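Local coordinates for protein neutral ceramidase (Pseudomonas aeruginosa, PDB 2ZWS) that hydrolyses the N-acyl linkage of ceramides to give sphingosine and a free fatty acid, and also catalyses the reverse synthesis, with zinc as a cofactor, at residues M65-V70 with N443-Y448; S106-Y111 with W388-L393; K557-V562 with A577-W582. All coordinates share one frame; numbering follows the deposited sequence.

Contact 1: residues M65-V70 with N443-Y448. With ZN (zinc ion), chain B; FMT (formic acid), chain D.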
loop_
_atom_site.group_PDB
_atom_site.type_symbol
_atom_site.label_atom_id
_atom_site.label_comp_id
_atom_site.label_asym_id
_atom_site.label_seq_id
_atom_site.Cartn_x
_atom_site.Cartn_y
_atom_site.Cartn_z
ATOM N N MET A 65 3.352 -0.809 3.213
ATOM C CA MET A 65 2.712 -1.432 4.362
ATOM C C MET A 65 2.097 -0.357 5.230
ATOM O O MET A 65 2.318 0.845 4.994
ATOM C CB MET A 65 3.698 -2.292 5.147
ATOM C CG MET A 65 5.001 -1.651 5.408
ATOM S SD MET A 65 6.269 -1.659 4.063
ATOM C CE MET A 65 6.693 -3.375 3.864
ATOM N N ILE A 66 1.281 -0.771 6.198
ATOM C CA ILE A 66 0.816 0.244 7.152
ATOM C C ILE A 66 1.393 -0.070 8.513
ATOM O O ILE A 66 1.035 -0.993 9.228
ATOM C CB ILE A 66 -0.703 0.500 7.192
ATOM C CG1 ILE A 66 -1.411 -0.795 7.500
ATOM C CG2 ILE A 66 -1.192 1.137 5.876
ATOM C CD1 ILE A 66 -1.705 -1.512 6.313
ATOM N N PHE A 67 2.364 0.745 8.839
ATOM C CA PHE A 67 3.132 0.501 10.044
ATOM C C PHE A 67 2.355 0.876 11.298
ATOM O O PHE A 67 1.478 1.750 11.258
ATOM C CB PHE A 67 4.424 1.301 9.994
ATOM C CG PHE A 67 5.409 0.832 8.935
ATOM C CD1 PHE A 67 5.753 1.700 7.895
ATOM C CD2 PHE A 67 5.957 -0.462 8.965
ATOM C CE1 PHE A 67 6.658 1.344 6.929
ATOM C CE2 PHE A 67 6.901 -0.857 7.975
ATOM C CZ PHE A 67 7.250 0.072 6.959
ATOM N N GLN A 68 2.702 0.243 12.416
ATOM C CA GLN A 68 2.073 0.546 13.685
ATOM C C GLN A 68 2.056 2.052 14.003
ATOM O O GLN A 68 1.047 2.575 14.489
ATOM C CB GLN A 68 2.727 -0.248 14.804
ATOM C CG GLN A 68 2.084 -0.043 16.128
ATOM C CD GLN A 68 2.251 -1.273 16.992
ATOM O OE1 GLN A 68 3.255 -1.419 17.727
ATOM N NE2 GLN A 68 1.317 -2.213 16.856
ATOM N N ALA A 69 3.150 2.748 13.714
ATOM C CA ALA A 69 3.192 4.196 13.991
ATOM C C ALA A 69 2.077 5.015 13.291
ATOM O O ALA A 69 1.509 5.969 13.858
ATOM C CB ALA A 69 4.575 4.737 13.618
ATOM N N VAL A 70 1.794 4.650 12.040
ATOM C CA VAL A 70 0.724 5.253 11.261
ATOM C C VAL A 70 -0.611 4.891 11.898
ATOM O O VAL A 70 -1.440 5.770 12.110
ATOM C CB VAL A 70 0.825 4.780 9.788
ATOM C CG1 VAL A 70 -0.402 5.242 8.976
ATOM C CG2 VAL A 70 2.142 5.298 9.162
ATOM N N ASN A 443 -2.896 -2.770 9.462
ATOM C CA ASN A 443 -2.750 -2.181 10.795
ATOM C C ASN A 443 -1.344 -2.132 11.401
ATOM O O ASN A 443 -1.088 -1.265 12.241
ATOM C CB ASN A 443 -3.739 -2.778 11.804
ATOM C CG ASN A 443 -5.198 -2.596 11.399
ATOM O OD1 ASN A 443 -6.028 -3.499 11.641
ATOM N ND2 ASN A 443 -5.532 -1.441 10.853
ATOM N N ALA A 444 -0.457 -3.045 11.005
ATOM C CA ALA A 444 0.970 -2.978 11.370
ATOM C C ALA A 444 1.713 -3.819 10.363
ATOM O O ALA A 444 1.088 -4.410 9.467
ATOM C CB ALA A 444 1.211 -3.481 12.789
ATOM N N TYR A 445 3.029 -3.891 10.506
ATOM C CA TYR A 445 3.801 -4.765 9.629
ATOM C C TYR A 445 4.838 -5.508 10.426
ATOM O O TYR A 445 5.696 -4.904 11.058
ATOM C CB TYR A 445 4.463 -3.939 8.530
ATOM C CG TYR A 445 5.226 -4.803 7.573
ATOM C CD1 TYR A 445 4.578 -5.513 6.551
ATOM C CD2 TYR A 445 6.604 -4.949 7.718
ATOM C CE1 TYR A 445 5.317 -6.356 5.685
ATOM C CE2 TYR A 445 7.336 -5.739 6.851
ATOM C CZ TYR A 445 6.697 -6.458 5.845
ATOM O OH TYR A 445 7.418 -7.251 5.001
ATOM N N ALA A 446 4.758 -6.838 10.387
ATOM C CA ALA A 446 5.688 -7.679 11.154
ATOM C C ALA A 446 6.227 -8.777 10.231
ATOM O O ALA A 446 6.246 -9.961 10.591
ATOM C CB ALA A 446 4.974 -8.250 12.379
ATOM N N SER A 447 6.701 -8.359 9.063
ATOM C CA SER A 447 7.395 -9.228 8.120
ATOM C C SER A 447 6.541 -10.400 7.625
ATOM O O SER A 447 5.408 -10.214 7.302
ATOM C CB SER A 447 8.761 -9.638 8.711
ATOM O OG SER A 447 9.569 -8.475 8.856
ATOM N N TYR A 448 7.081 -11.620 7.587
ATOM C CA TYR A 448 6.430 -12.730 6.867
ATOM C C TYR A 448 5.851 -13.809 7.779
ATOM O O TYR A 448 6.294 -13.979 8.920
ATOM C CB TYR A 448 7.384 -13.346 5.814
ATOM C CG TYR A 448 7.610 -12.450 4.608
ATOM C CD1 TYR A 448 8.489 -11.369 4.654
ATOM C CD2 TYR A 448 6.951 -12.697 3.410
ATOM C CE1 TYR A 448 8.670 -10.510 3.524
ATOM C CE2 TYR A 448 7.140 -11.907 2.285
ATOM C CZ TYR A 448 7.988 -10.791 2.327
ATOM O OH TYR A 448 8.123 -9.988 1.184
HETATM ZN ZN ZN B . 6.594 -8.630 0.448
HETATM C C FMT D . 5.609 -1.772 12.138
HETATM O O1 FMT D . 4.366 -1.946 12.111
HETATM O O2 FMT D . 6.156 -0.666 12.346
HETATM O O HOH W 1 0.961 -3.551 6.820
HETATM O O HOH W 2 -0.857 -1.170 14.959
HETATM O O HOH W 3 8.260 -7.441 -0.087
#
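The Y445 ring carries the methyl group of M65 on one face and the backbone N of S447 on the other. M65 CE stands over the ring centre, 3.7 Å from the centroid, a CH-pi contact; the thioether chain is bent at chi2 (-81°) and again at chi3 (-66°), the second bend bringing CE over the ring. M65 CG covers one face of the F67 ring, toward its rim. F67 and Y445 run side by side in the same direction, with F67 CD2 3.8 Å from Y445 CB. Formic acid, probably from the crystallisation liquor, lies at the F67 edge. Its O1 takes hydrogen bonds from Q68 N at 2.8 Å and from Y445 N at 2.9 Å, joining the two backbones at the inferred substrate site. Water 1 connects I66 N to A444 O, and water 2 connects N443 O to Q68 NE2, which also bonds V392 O. Y445 OH is hydrogen-bonded to E411, a zinc ligand, while Y448 OH binds the zinc ion. F67 is the N-cap residue of helix 68-81, which V70 packs against helix 120-138; the 443-448 loop leads from strand 435-439 into strand 448-449, with A444 resting on P394 of strand 392-400.

Contact 2: residues S106-Y111 with W388-L393; sequences SHYAMY and WTPTVL. With FMT (formic acid), chain D.
Y108 lays one face of its ring against the chain at P390: P390 CA sits over that face toward the rim, and P390 CB approaches it 4.2 Å from the centroid, 22° off the normal, as a CH-pi contact. The two side chains cross obliquely. Y111 comes to the same proline differently, tip to tip, with its CE2 edge 3.7 Å from P390 CD, so P390 lies over the face of the Y108 ring and at the edge of the Y111 ring. T389 CG2 lies 3.9 Å from both M110 CB and Y111 OH, side by side with M110 but at about a right angle to Y111. W388 completes the row, with A109 CB over one face of the indole and M110 CE near its edge, although the modelled M110 CE position is too close to be trusted. The backbones join in one direct bond, M110 N to W388 O at 3.0 Å, which uses a lone pair in the carbonyl plane. At the far end Y108 OH accepts from water 4 at 2.7 Å, and that water accepts from V392 N at the start of strand 392-400. S106 OG, anti to its backbone N (chi1 -177°), accepts from Y108 N in an ST turn and donates to formic acid O2 at 2.9 Å. The polar ends of Y111 and T389 are held outside this pair, by S447 and T380. Proline and aromatic surfaces thus fix the tyrosines, while one direct bond joins the backbones and one water ties the Y108 hydroxyl to V392 N. The serine both stabilises its own turn and reaches a bound carboxylic group, which is consistent with its inferred place in the substrate site.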
loop_
_atom_site.group_PDB
_atom_site.type_symbol
_atom_site.label_atom_id
_atom_site.label_comp_id
_atom_site.label_asym_id
_atom_site.label_seq_id
_atom_site.Cartn_x
_atom_site.Cartn_y
_atom_site.Cartn_z
ATOM N N SER A 106 7.873 3.963 9.385
ATOM C CA SER A 106 7.778 3.077 10.544
ATOM C C SER A 106 8.439 3.744 11.728
ATOM O O SER A 106 9.250 4.655 11.540
ATOM C CB SER A 106 8.521 1.753 10.269
ATOM O OG SER A 106 8.382 0.836 11.354
ATOM N N HIS A 107 8.141 3.253 12.922
ATOM C CA HIS A 107 8.951 3.614 14.083
ATOM C C HIS A 107 9.911 2.502 14.519
ATOM O O HIS A 107 10.686 2.699 15.450
ATOM C CB HIS A 107 8.072 4.034 15.260
ATOM C CG HIS A 107 7.532 5.436 15.124
ATOM N ND1 HIS A 107 6.635 5.991 16.011
ATOM C CD2 HIS A 107 7.767 6.383 14.187
ATOM C CE1 HIS A 107 6.333 7.218 15.619
ATOM N NE2 HIS A 107 7.025 7.492 14.526
ATOM N N TYR A 108 9.867 1.367 13.815
ATOM C CA TYR A 108 10.766 0.226 14.061
ATOM C C TYR A 108 11.955 0.244 13.138
ATOM O O TYR A 108 11.822 0.358 11.907
ATOM C CB TYR A 108 10.027 -1.103 14.008
ATOM C CG TYR A 108 9.228 -1.273 15.250
ATOM C CD1 TYR A 108 9.841 -1.666 16.454
ATOM C CD2 TYR A 108 7.856 -0.996 15.261
ATOM C CE1 TYR A 108 9.114 -1.762 17.600
ATOM C CE2 TYR A 108 7.129 -1.093 16.436
ATOM C CZ TYR A 108 7.756 -1.494 17.595
ATOM O OH TYR A 108 7.083 -1.593 18.785
ATOM N N ALA A 109 13.139 0.127 13.745
ATOM C CA ALA A 109 14.363 0.395 12.999
ATOM C C ALA A 109 14.538 -0.491 11.767
ATOM O O ALA A 109 15.013 -0.016 10.753
ATOM C CB ALA A 109 15.605 0.312 13.904
ATOM N N MET A 110 14.175 -1.774 11.861
ATOM C CA MET A 110 14.345 -2.726 10.762
ATOM C C MET A 110 13.768 -2.189 9.446
ATOM O O MET A 110 14.362 -2.313 8.373
ATOM C CB MET A 110 13.673 -4.061 11.121
ATOM C CG MET A 110 13.957 -5.209 10.150
ATOM S SD MET A 110 15.721 -5.586 9.996
ATOM C CE MET A 110 16.261 -5.626 11.679
ATOM N N TYR A 111 12.591 -1.576 9.553
ATOM C CA TYR A 111 11.863 -1.189 8.354
ATOM C C TYR A 111 12.306 0.166 7.802
ATOM O O TYR A 111 11.953 0.503 6.665
ATOM C CB TYR A 111 10.354 -1.275 8.619
ATOM C CG TYR A 111 9.973 -2.651 9.148
ATOM C CD1 TYR A 111 10.338 -3.788 8.455
ATOM C CD2 TYR A 111 9.229 -2.803 10.323
ATOM C CE1 TYR A 111 10.042 -5.071 8.946
ATOM C CE2 TYR A 111 8.894 -4.067 10.813
ATOM C CZ TYR A 111 9.308 -5.195 10.110
ATOM O OH TYR A 111 8.966 -6.410 10.615
ATOM N N TRP A 388 14.284 -3.957 17.107
ATOM C CA TRP A 388 14.223 -3.435 15.735
ATOM C C TRP A 388 12.920 -3.814 15.042
ATOM O O TRP A 388 12.643 -3.338 13.946
ATOM C CB TRP A 388 15.386 -3.959 14.904
ATOM C CG TRP A 388 16.720 -3.458 15.346
ATOM C CD1 TRP A 388 17.008 -2.632 16.406
ATOM C CD2 TRP A 388 17.957 -3.769 14.721
ATOM N NE1 TRP A 388 18.377 -2.420 16.475
ATOM C CE2 TRP A 388 18.978 -3.117 15.452
ATOM C CE3 TRP A 388 18.309 -4.554 13.607
ATOM C CZ2 TRP A 388 20.327 -3.215 15.091
ATOM C CZ3 TRP A 388 19.658 -4.655 13.254
ATOM C CH2 TRP A 388 20.641 -3.995 13.994
ATOM N N THR A 389 12.152 -4.705 15.666
ATOM C CA THR A 389 10.928 -5.219 15.080
ATOM C C THR A 389 9.821 -5.161 16.136
ATOM O O THR A 389 10.103 -5.115 17.323
ATOM C CB THR A 389 11.118 -6.675 14.586
ATOM O OG1 THR A 389 11.866 -7.432 15.559
ATOM C CG2 THR A 389 11.835 -6.706 13.245
ATOM N N PRO A 390 8.542 -5.110 15.704
ATOM C CA PRO A 390 7.444 -5.022 16.693
ATOM C C PRO A 390 7.260 -6.236 17.590
ATOM O O PRO A 390 7.669 -7.343 17.244
ATOM C CB PRO A 390 6.182 -4.828 15.831
ATOM C CG PRO A 390 6.572 -5.179 14.441
ATOM C CD PRO A 390 8.056 -5.047 14.305
ATOM N N THR A 391 6.610 -6.007 18.727
ATOM C CA THR A 391 6.301 -7.042 19.703
ATOM C C THR A 391 4.821 -7.106 20.056
ATOM O O THR A 391 4.358 -8.128 20.540
ATOM C CB THR A 391 7.106 -6.830 20.992
ATOM O OG1 THR A 391 6.751 -5.579 21.586
ATOM C CG2 THR A 391 8.625 -6.851 20.686
ATOM N N VAL A 392 4.093 -6.001 19.847
ATOM C CA VAL A 392 2.673 -5.939 20.214
ATOM C C VAL A 392 1.940 -5.681 18.913
ATOM O O VAL A 392 2.193 -4.665 18.263
ATOM C CB VAL A 392 2.383 -4.813 21.245
ATOM C CG1 VAL A 392 0.856 -4.622 21.439
ATOM C CG2 VAL A 392 3.133 -5.078 22.565
ATOM N N LEU A 393 1.078 -6.611 18.522
ATOM C CA LEU A 393 0.523 -6.586 17.163
ATOM C C LEU A 393 -1.001 -6.596 17.156
ATOM O O LEU A 393 -1.620 -7.237 18.008
ATOM C CB LEU A 393 1.062 -7.775 16.350
ATOM C CG LEU A 393 2.578 -7.714 16.058
ATOM C CD1 LEU A 393 2.995 -9.005 15.460
ATOM C CD2 LEU A 393 2.878 -6.552 15.117
HETATM C C FMT D . 5.609 -1.772 12.138
HETATM O O1 FMT D . 4.366 -1.946 12.111
HETATM O O2 FMT D . 6.156 -0.666 12.346
HETATM O O HOH W 4 5.072 -3.450 18.852
#

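Contact 3: residues K557-V562 with A577-W582; sequences KTFLEV and ATDNDW. With MG (magnesium ion), chain C.
T558 OG1 is gripped twice: it accepts from D579 N at 2.9 Å and donates to L560 O at 2.6 Å. Its position anti to the backbone N (chi1 -175°) brings the hydroxyl to the partner chain, while T578 CG2 packs against it at 3.4 Å. D579 replies from the other direction, the two side chains sliding past each other. Its OD2 takes the F559 N-H at 2.8 Å, nearly straight at 168°, though the donor comes from above the carboxylate plane, 51° out of it. The F559 ring turns its edge to the same oxygen, and R39 forms a salt bridge with OD1. L560 CD2 rests against D579 CB. Farther along, V562 N bonds A577 O at 2.9 Å as an antiparallel hydrogen-bonded pair; the return bond from A577 N to V562 O is weak. V562 CG2 and A577 CB pack together on one face of this hairpin of strands 560-566 and 574-578. The chain then makes a type I turn from T578 to D581, in which D581 OD2 uses its anti lone pair to accept from T578 N. The turn presents backbone oxygens to the magnesium ion: D581 O lies 2.3 Å from it and D579 O 2.6 Å, with H37 and T584 contributing from neighbouring parts. D579 therefore does two jobs, its carbonyl facing the metal while its carboxylate ties the turn back to F559. The F559 N-H and R39 probably spread the charge of that buried carboxylate, and the threonine holds the D579 backbone in place behind the metal-binding oxygen.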
loop_
_atom_site.group_PDB
_atom_site.type_symbol
_atom_site.label_atom_id
_atom_site.label_comp_id
_atom_site.label_asym_id
_atom_site.label_seq_id
_atom_site.Cartn_x
_atom_site.Cartn_y
_atom_site.Cartn_z
ATOM N N LYS A 557 -2.545 18.587 -4.884
ATOM C CA LYS A 557 -2.206 19.426 -6.029
ATOM C C LYS A 557 -1.294 18.674 -7.001
ATOM O O LYS A 557 -1.352 17.431 -7.063
ATOM C CB LYS A 557 -1.641 20.772 -5.563
ATOM C CG LYS A 557 -2.645 21.568 -4.695
ATOM C CD LYS A 557 -1.996 22.815 -4.100
ATOM C CE LYS A 557 -2.055 23.985 -5.076
ATOM N NZ LYS A 557 -1.335 25.185 -4.551
ATOM N N THR A 558 -0.460 19.382 -7.766
ATOM C CA THR A 558 0.309 18.725 -8.802
ATOM C C THR A 558 1.592 19.465 -9.143
ATOM O O THR A 558 1.701 20.676 -8.995
ATOM C CB THR A 558 -0.559 18.553 -10.100
ATOM O OG1 THR A 558 0.154 17.801 -11.093
ATOM C CG2 THR A 558 -1.033 19.920 -10.649
ATOM N N PHE A 559 2.582 18.722 -9.597
ATOM C CA PHE A 559 3.803 19.332 -10.135
ATOM C C PHE A 559 3.673 19.713 -11.593
ATOM O O PHE A 559 4.571 20.373 -12.146
ATOM C CB PHE A 559 4.994 18.377 -9.956
ATOM C CG PHE A 559 5.444 18.243 -8.525
ATOM C CD1 PHE A 559 6.237 19.240 -7.940
ATOM C CD2 PHE A 559 5.039 17.161 -7.737
ATOM C CE1 PHE A 559 6.651 19.146 -6.624
ATOM C CE2 PHE A 559 5.453 17.056 -6.408
ATOM C CZ PHE A 559 6.247 18.067 -5.835
ATOM N N LEU A 560 2.587 19.291 -12.234
ATOM C CA LEU A 560 2.450 19.496 -13.667
ATOM C C LEU A 560 0.994 19.461 -14.090
ATOM O O LEU A 560 0.157 18.786 -13.498
ATOM C CB LEU A 560 3.233 18.444 -14.459
ATOM C CG LEU A 560 2.667 17.014 -14.515
ATOM C CD1 LEU A 560 1.741 16.792 -15.734
ATOM C CD2 LEU A 560 3.784 15.969 -14.435
ATOM N N GLU A 561 0.724 20.167 -15.170
ATOM C CA GLU A 561 -0.583 20.147 -15.813
ATOM C C GLU A 561 -0.337 20.115 -17.311
ATOM O O GLU A 561 0.536 20.836 -17.803
ATOM C CB GLU A 561 -1.378 21.399 -15.430
ATOM C CG GLU A 561 -2.005 21.329 -14.034
ATOM C CD GLU A 561 -2.649 22.641 -13.567
ATOM O OE1 GLU A 561 -2.483 23.692 -14.240
ATOM O OE2 GLU A 561 -3.305 22.607 -12.500
ATOM N N VAL A 562 -1.085 19.272 -18.027
ATOM C CA VAL A 562 -1.208 19.349 -19.486
ATOM C C VAL A 562 -2.488 20.110 -19.740
ATOM O O VAL A 562 -3.558 19.679 -19.285
ATOM C CB VAL A 562 -1.282 17.977 -20.164
ATOM C CG1 VAL A 562 -1.295 18.148 -21.663
ATOM C CG2 VAL A 562 -0.075 17.135 -19.782
ATOM N N ALA A 577 -4.517 16.594 -18.050
ATOM C CA ALA A 577 -3.689 15.632 -17.314
ATOM C C ALA A 577 -2.919 16.316 -16.197
ATOM O O ALA A 577 -2.557 17.491 -16.298
ATOM C CB ALA A 577 -2.753 14.897 -18.253
ATOM N N THR A 578 -2.689 15.557 -15.126
ATOM C CA THR A 578 -2.040 16.025 -13.925
ATOM C C THR A 578 -0.857 15.070 -13.648
ATOM O O THR A 578 -0.668 14.106 -14.401
ATOM C CB THR A 578 -3.133 16.055 -12.820
ATOM O OG1 THR A 578 -3.796 17.324 -12.864
ATOM C CG2 THR A 578 -2.591 15.818 -11.461
ATOM N N ASP A 579 -0.093 15.289 -12.571
ATOM C CA ASP A 579 0.996 14.352 -12.265
ATOM C C ASP A 579 0.502 12.967 -11.813
ATOM O O ASP A 579 1.285 12.027 -11.780
ATOM C CB ASP A 579 2.073 14.947 -11.316
ATOM C CG ASP A 579 1.576 15.210 -9.891
ATOM O OD1 ASP A 579 0.526 14.641 -9.470
ATOM O OD2 ASP A 579 2.297 15.938 -9.159
ATOM N N ASN A 580 -0.785 12.844 -11.488
ATOM C CA ASN A 580 -1.329 11.561 -11.094
ATOM C C ASN A 580 -1.505 10.607 -12.263
ATOM O O ASN A 580 -1.524 9.386 -12.077
ATOM C CB ASN A 580 -2.681 11.714 -10.414
ATOM C CG ASN A 580 -3.163 10.426 -9.819
ATOM O OD1 ASN A 580 -2.424 9.749 -9.094
ATOM N ND2 ASN A 580 -4.407 10.067 -10.126
ATOM N N ASP A 581 -1.640 11.152 -13.471
ATOM C CA ASP A 581 -2.074 10.327 -14.593
ATOM C C ASP A 581 -0.988 9.366 -15.109
ATOM O O ASP A 581 0.192 9.701 -15.123
ATOM C CB ASP A 581 -2.635 11.210 -15.685
ATOM C CG ASP A 581 -3.950 11.825 -15.262
ATOM O OD1 ASP A 581 -4.872 11.044 -14.917
ATOM O OD2 ASP A 581 -4.050 13.079 -15.213
ATOM N N TRP A 582 -1.404 8.183 -15.559
ATOM C CA TRP A 582 -0.480 7.208 -16.141
ATOM C C TRP A 582 0.347 7.789 -17.298
ATOM O O TRP A 582 1.523 7.444 -17.428
ATOM C CB TRP A 582 -1.274 5.996 -16.659
ATOM C CG TRP A 582 -0.426 4.967 -17.285
ATOM C CD1 TRP A 582 -0.209 4.797 -18.624
ATOM C CD2 TRP A 582 0.325 3.950 -16.613
ATOM N NE1 TRP A 582 0.644 3.737 -18.821
ATOM C CE2 TRP A 582 0.978 3.196 -17.613
ATOM C CE3 TRP A 582 0.505 3.597 -15.266
ATOM C CZ2 TRP A 582 1.822 2.132 -17.317
ATOM C CZ3 TRP A 582 1.352 2.499 -14.966
ATOM C CH2 TRP A 582 1.995 1.793 -15.996
HETATM MG MG MG C . 1.891 10.841 -14.034
HETATM O O HOH W 5 -4.471 20.368 -11.723
HETATM O O HOH W 6 3.623 12.414 -13.054
#

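Contacts 1 and 2 are one neighbourhood: their centres are 8 Å apart, contact 2 is nested within the chain loop closed by contact 1, and both touch the same formic acid. S447 OG to Y111 OH and Q68 NE2 to V392 O tie them directly. Both are buried in the N-terminal part of the protein close to the inferred substrate site, with the zinc bound in contact 1; aromatic, proline and methionine surfaces dominate, and waters or formic acid do much of the polar bridging. Contact 3, also largely buried, belongs to the C-terminal part, about 17 Å from contact 1 by nearest atoms. There direct bonds from hydroxyl, carboxylate and backbone groups prevail, joining a beta hairpin to a magnesium site.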